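Local atomic coordinates of tRNA (guanine(6)-N2)-methyltransferase (PDB entry 3TMA), a protein that catalyses the S-adenosyl-L-methionine-dependent N2-methylation of guanosine 6 in tRNA(Phe), using a Rossmann-fold methyltransferase domain joined to an N-terminal THUMP domain. Residues V231-L236 against I256-D262; F211-G215 against R240-A244. All coordinates share one frame; numbering follows the deposited sequence.

In the fold
Both interactions lie in the Rossmann-fold methyltransferase domain, and their centres are about 8 Å apart. Their segments alternate along the chain: 211-215, 231-236, 240-244, 256-262. Interaction 1 pairs strand 231-235 with strand 257-260, the outermost strand at one end of the seven-stranded sheet. Interaction 2 sets the loop after strand 207-209 against helix 238-250, which connects the two strands of interaction 1. The contacts also touch directly. Gly213 N lies 2.9 Å from Asp235 OD2, a probable hydrogen bond, and Phe258 packs on Ala244. Together they bring Ser214, Gly215 and Asp262, residues that bind S-adenosyl-L-methionine by similarity, to the C-terminal ends of the parallel strands.

Interaction 1 of 2, residues V231-L236 against I256-D262; sequences VYAGDL and IRFLRAD
Ala233 CB packs obliquely against the Phe258 ring, 3.6 Å from Phe258 CD1. On one face of that ring sits Ile256 CG2, 3.4 Å above the plane and offset toward the rim; it comes from the same segment, two residues back. The extended Arg257 chain, with CG anti to the backbone N (chi1 176°), brings Arg257 CD obliquely beside the CD1-CE1 side of the Tyr232 ring, 3.9 Å from Tyr232 CE1. The planes of the Tyr232 ring and the Arg257 guanidinium stand 82° apart. One face of this guanidinium takes Leu259 CD1, again toward the rim and from its own segment, two residues on. Leu236 CD2 lies over one face of the Arg260 guanidinium, but the Arg260 side chain is poorly ordered.

Strands 231-235 and 257-260 run parallel. They are the two strands of a beta-alpha-beta unit of the Rossmann fold, connected by helix 238-250. Five backbone hydrogen bonds join the segments. The first, Arg257 N to Val231 O, is 2.9 Å long and almost straight. In the last, Ala261 N to Asp235 O, the donor stands above the carbonyl plane, as the chain leaves the strand.

Ala233, Asp235 and Phe258 point to the face covered by helices 216-225 and 238-250, and Phe258 packs there on Ala248. Val231 CG1 lies alongside Ile256 CG2 at 4.0 Å, and helix 216-225 meets both residues. On the other face, Tyr232 and Leu259 touch Phe270. Gly234 leaves room there for Ala261 CB, which is 4.1 Å from Gly234 CA. Past the strand ends, Leu236 CD1 approaches the carboxylate carbon CG of Asp262 at 4.1 Å. Asp262, which binds S-adenosyl-L-methionine by similarity, accepts a hydrogen bond at OD1 from Arg264 N.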
# COMPACT_ATOMS: atom_id res chain seq x y z
N VAL A 231 12.33 -18.40 3.24
CA VAL A 231 12.22 -17.03 3.80
C VAL A 231 12.88 -17.03 5.18
O VAL A 231 12.57 -17.89 6.01
CB VAL A 231 10.77 -16.57 3.97
CG1 VAL A 231 10.72 -15.16 4.65
CG2 VAL A 231 10.09 -16.50 2.61
N TYR A 232 13.87 -16.15 5.35
CA TYR A 232 14.63 -16.01 6.60
C TYR A 232 14.25 -14.63 7.16
O TYR A 232 14.04 -13.69 6.39
CB TYR A 232 16.15 -16.04 6.28
CG TYR A 232 16.63 -17.37 5.70
CD1 TYR A 232 17.08 -18.39 6.54
CD2 TYR A 232 16.69 -17.57 4.31
CE1 TYR A 232 17.52 -19.63 5.99
CE2 TYR A 232 17.16 -18.77 3.78
CZ TYR A 232 17.54 -19.80 4.61
OH TYR A 232 17.96 -20.98 4.05
N ALA A 233 14.17 -14.50 8.48
CA ALA A 233 13.72 -13.26 9.06
C ALA A 233 14.37 -13.14 10.41
O ALA A 233 14.38 -14.10 11.18
CB ALA A 233 12.19 -13.25 9.20
N GLY A 234 14.89 -11.95 10.73
CA GLY A 234 15.66 -11.81 11.94
C GLY A 234 15.28 -10.59 12.73
O GLY A 234 14.86 -9.56 12.16
N ASP A 235 15.46 -10.67 14.05
CA ASP A 235 15.28 -9.50 14.88
C ASP A 235 15.94 -9.73 16.24
O ASP A 235 16.11 -10.88 16.66
CB ASP A 235 13.78 -9.24 15.07
CG ASP A 235 13.48 -7.82 15.50
OD1 ASP A 235 13.44 -7.57 16.74
OD2 ASP A 235 13.26 -6.97 14.59
N LEU A 236 16.22 -8.66 16.97
CA LEU A 236 16.77 -8.81 18.33
C LEU A 236 15.70 -8.98 19.41
O LEU A 236 15.97 -9.52 20.47
CB LEU A 236 17.72 -7.65 18.65
CG LEU A 236 19.12 -7.85 18.06
CD1 LEU A 236 19.99 -6.62 18.22
CD2 LEU A 236 19.80 -9.06 18.69
N ILE A 256 8.45 -20.02 7.36
CA ILE A 256 9.40 -18.90 7.56
C ILE A 256 10.34 -19.25 8.73
O ILE A 256 9.87 -19.70 9.78
CB ILE A 256 8.66 -17.62 7.93
CG1 ILE A 256 7.79 -17.16 6.73
CG2 ILE A 256 9.68 -16.52 8.30
CD1 ILE A 256 6.65 -16.19 7.18
N ARG A 257 11.65 -19.02 8.56
CA ARG A 257 12.61 -19.28 9.63
C ARG A 257 12.84 -17.97 10.33
O ARG A 257 13.59 -17.11 9.81
CB ARG A 257 13.93 -19.79 9.03
CG ARG A 257 15.08 -20.01 10.06
CD ARG A 257 16.25 -20.86 9.44
NE ARG A 257 17.48 -20.85 10.25
CZ ARG A 257 17.67 -21.67 11.29
NH1 ARG A 257 16.72 -22.53 11.65
NH2 ARG A 257 18.79 -21.61 11.99
N PHE A 258 12.18 -17.79 11.48
CA PHE A 258 12.40 -16.59 12.31
C PHE A 258 13.52 -16.87 13.32
O PHE A 258 13.46 -17.85 14.06
CB PHE A 258 11.15 -16.20 13.12
CG PHE A 258 9.99 -15.67 12.26
CD1 PHE A 258 9.98 -14.36 11.84
CD2 PHE A 258 8.93 -16.50 11.93
CE1 PHE A 258 8.91 -13.85 11.06
CE2 PHE A 258 7.86 -16.03 11.14
CZ PHE A 258 7.86 -14.71 10.70
N LEU A 259 14.45 -15.95 13.44
CA LEU A 259 15.63 -16.19 14.26
C LEU A 259 16.00 -14.93 15.02
O LEU A 259 15.88 -13.82 14.49
CB LEU A 259 16.76 -16.58 13.31
CG LEU A 259 17.81 -17.65 13.57
CD1 LEU A 259 17.23 -19.04 14.02
CD2 LEU A 259 18.68 -17.77 12.30
N ARG A 260 16.42 -15.07 16.28
CA ARG A 260 16.97 -13.94 17.00
C ARG A 260 18.34 -13.64 16.39
O ARG A 260 19.19 -14.51 16.33
CB ARG A 260 17.09 -14.26 18.50
CG ARG A 260 17.69 -13.09 19.30
CD ARG A 260 18.25 -13.54 20.68
NE ARG A 260 19.39 -12.72 21.12
CZ ARG A 260 19.29 -11.54 21.74
NH1 ARG A 260 20.39 -10.88 22.09
NH2 ARG A 260 18.10 -11.02 22.01
N ALA A 261 18.53 -12.42 15.90
CA ALA A 261 19.66 -12.13 15.01
C ALA A 261 19.98 -10.64 15.04
O ALA A 261 19.08 -9.79 14.95
CB ALA A 261 19.34 -12.55 13.61
N ASP A 262 21.27 -10.33 15.06
CA ASP A 262 21.73 -8.95 15.04
C ASP A 262 22.02 -8.60 13.59
O ASP A 262 22.88 -9.22 12.97
CB ASP A 262 23.01 -8.83 15.89
CG ASP A 262 23.40 -7.38 16.17
OD1 ASP A 262 23.11 -6.48 15.35
OD2 ASP A 262 24.00 -7.13 17.24

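Interaction 2 of 2, residues F211-G215 against R240-A244; sequences FTGSG and RLGLA
Thr212 touches Leu241 through methyls: its CG2 is 3.9 Å from Leu241 CD2, and the two side chains cross at about a right angle. Thr212 OG1 lies anti to the backbone N (chi1 -165°) and is hydrogen-bonded to Asp209 OD2, which leaves CG2 for the helix. Gly213 follows with positive phi, in a type II' turn closed by Gly215 N to Thr212 O at 3.0 Å. Gly213 O lies 3.7 Å from Arg240 CB. Ser214 makes the tightest approach. Its O is 3.3 Å from Ala244 CA in a CA-H...O contact, and the Ala244 methyl lies equally near that oxygen. Ser214 OG is held by Ala181 O. Gly215 is the N-cap of helix 216-225. It turns the side where a CB would stand toward the Ala244 methyl, with Gly215 CA 3.9 Å from Ala244 CB, and at its backbone angles Ser214 O also crowds that position.

This is the glycine-rich loop after the first strand of Rossmann-fold methyltransferases, consistent with Ser214 and Gly215 binding S-adenosyl-L-methionine. It is wedged against helix 238-250. Strand 231-235 borders it through Ala233 and Asp235 on Thr212, and strand 257-260 supplies Phe258, which touches Thr212.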
# COMPACT_ATOMS: atom_id res chain seq x y z
N PHE A 211 15.31 -6.95 9.41
CA PHE A 211 14.77 -6.20 10.57
C PHE A 211 13.30 -6.54 10.67
O PHE A 211 12.43 -5.74 10.29
CB PHE A 211 14.90 -4.66 10.37
CG PHE A 211 16.32 -4.20 10.13
CD1 PHE A 211 17.15 -3.92 11.20
CD2 PHE A 211 16.81 -4.03 8.83
CE1 PHE A 211 18.49 -3.49 11.00
CE2 PHE A 211 18.17 -3.64 8.60
CZ PHE A 211 18.99 -3.33 9.71
N THR A 212 12.97 -7.72 11.16
CA THR A 212 11.64 -8.23 10.79
C THR A 212 10.55 -7.64 11.69
O THR A 212 9.39 -7.53 11.26
CB THR A 212 11.58 -9.78 10.72
OG1 THR A 212 10.38 -10.18 10.03
CG2 THR A 212 11.54 -10.40 12.12
N GLY A 213 10.91 -7.23 12.92
CA GLY A 213 9.91 -6.78 13.90
C GLY A 213 8.85 -7.86 14.14
O GLY A 213 9.17 -9.04 14.38
N SER A 214 7.57 -7.48 14.05
CA SER A 214 6.50 -8.46 14.23
C SER A 214 6.13 -9.22 12.94
O SER A 214 5.18 -9.99 12.92
CB SER A 214 5.27 -7.79 14.85
OG SER A 214 5.00 -6.59 14.14
N GLY A 215 6.93 -9.07 11.88
CA GLY A 215 7.00 -10.08 10.84
C GLY A 215 6.40 -9.64 9.50
O GLY A 215 6.38 -10.43 8.58
N ARG A 240 8.72 -9.69 19.92
CA ARG A 240 8.19 -9.45 18.61
C ARG A 240 8.34 -10.67 17.70
O ARG A 240 7.50 -10.88 16.85
CB ARG A 240 8.79 -8.20 17.99
CG ARG A 240 8.24 -6.92 18.61
CD ARG A 240 8.60 -5.72 17.76
NE ARG A 240 8.51 -4.48 18.53
CZ ARG A 240 8.71 -3.26 18.02
NH1 ARG A 240 8.99 -3.12 16.73
NH2 ARG A 240 8.61 -2.19 18.80
N LEU A 241 9.40 -11.46 17.89
CA LEU A 241 9.52 -12.73 17.18
C LEU A 241 8.40 -13.72 17.57
O LEU A 241 7.95 -14.49 16.73
CB LEU A 241 10.87 -13.40 17.43
CG LEU A 241 12.11 -12.73 16.84
CD1 LEU A 241 13.32 -13.56 17.12
CD2 LEU A 241 11.98 -12.49 15.34
N GLY A 242 7.98 -13.70 18.83
CA GLY A 242 6.87 -14.53 19.30
C GLY A 242 5.59 -14.19 18.55
O GLY A 242 4.90 -15.08 18.08
N LEU A 243 5.32 -12.89 18.38
CA LEU A 243 4.17 -12.42 17.63
C LEU A 243 4.27 -12.82 16.17
O LEU A 243 3.30 -13.29 15.60
CB LEU A 243 4.02 -10.89 17.72
CG LEU A 243 3.47 -10.22 19.00
CD1 LEU A 243 2.94 -8.79 18.69
CD2 LEU A 243 2.40 -11.04 19.70
N ALA A 244 5.44 -12.64 15.58
CA ALA A 244 5.63 -12.98 14.18
C ALA A 244 5.33 -14.46 13.92
O ALA A 244 4.70 -14.82 12.91
CB ALA A 244 7.06 -12.64 13.73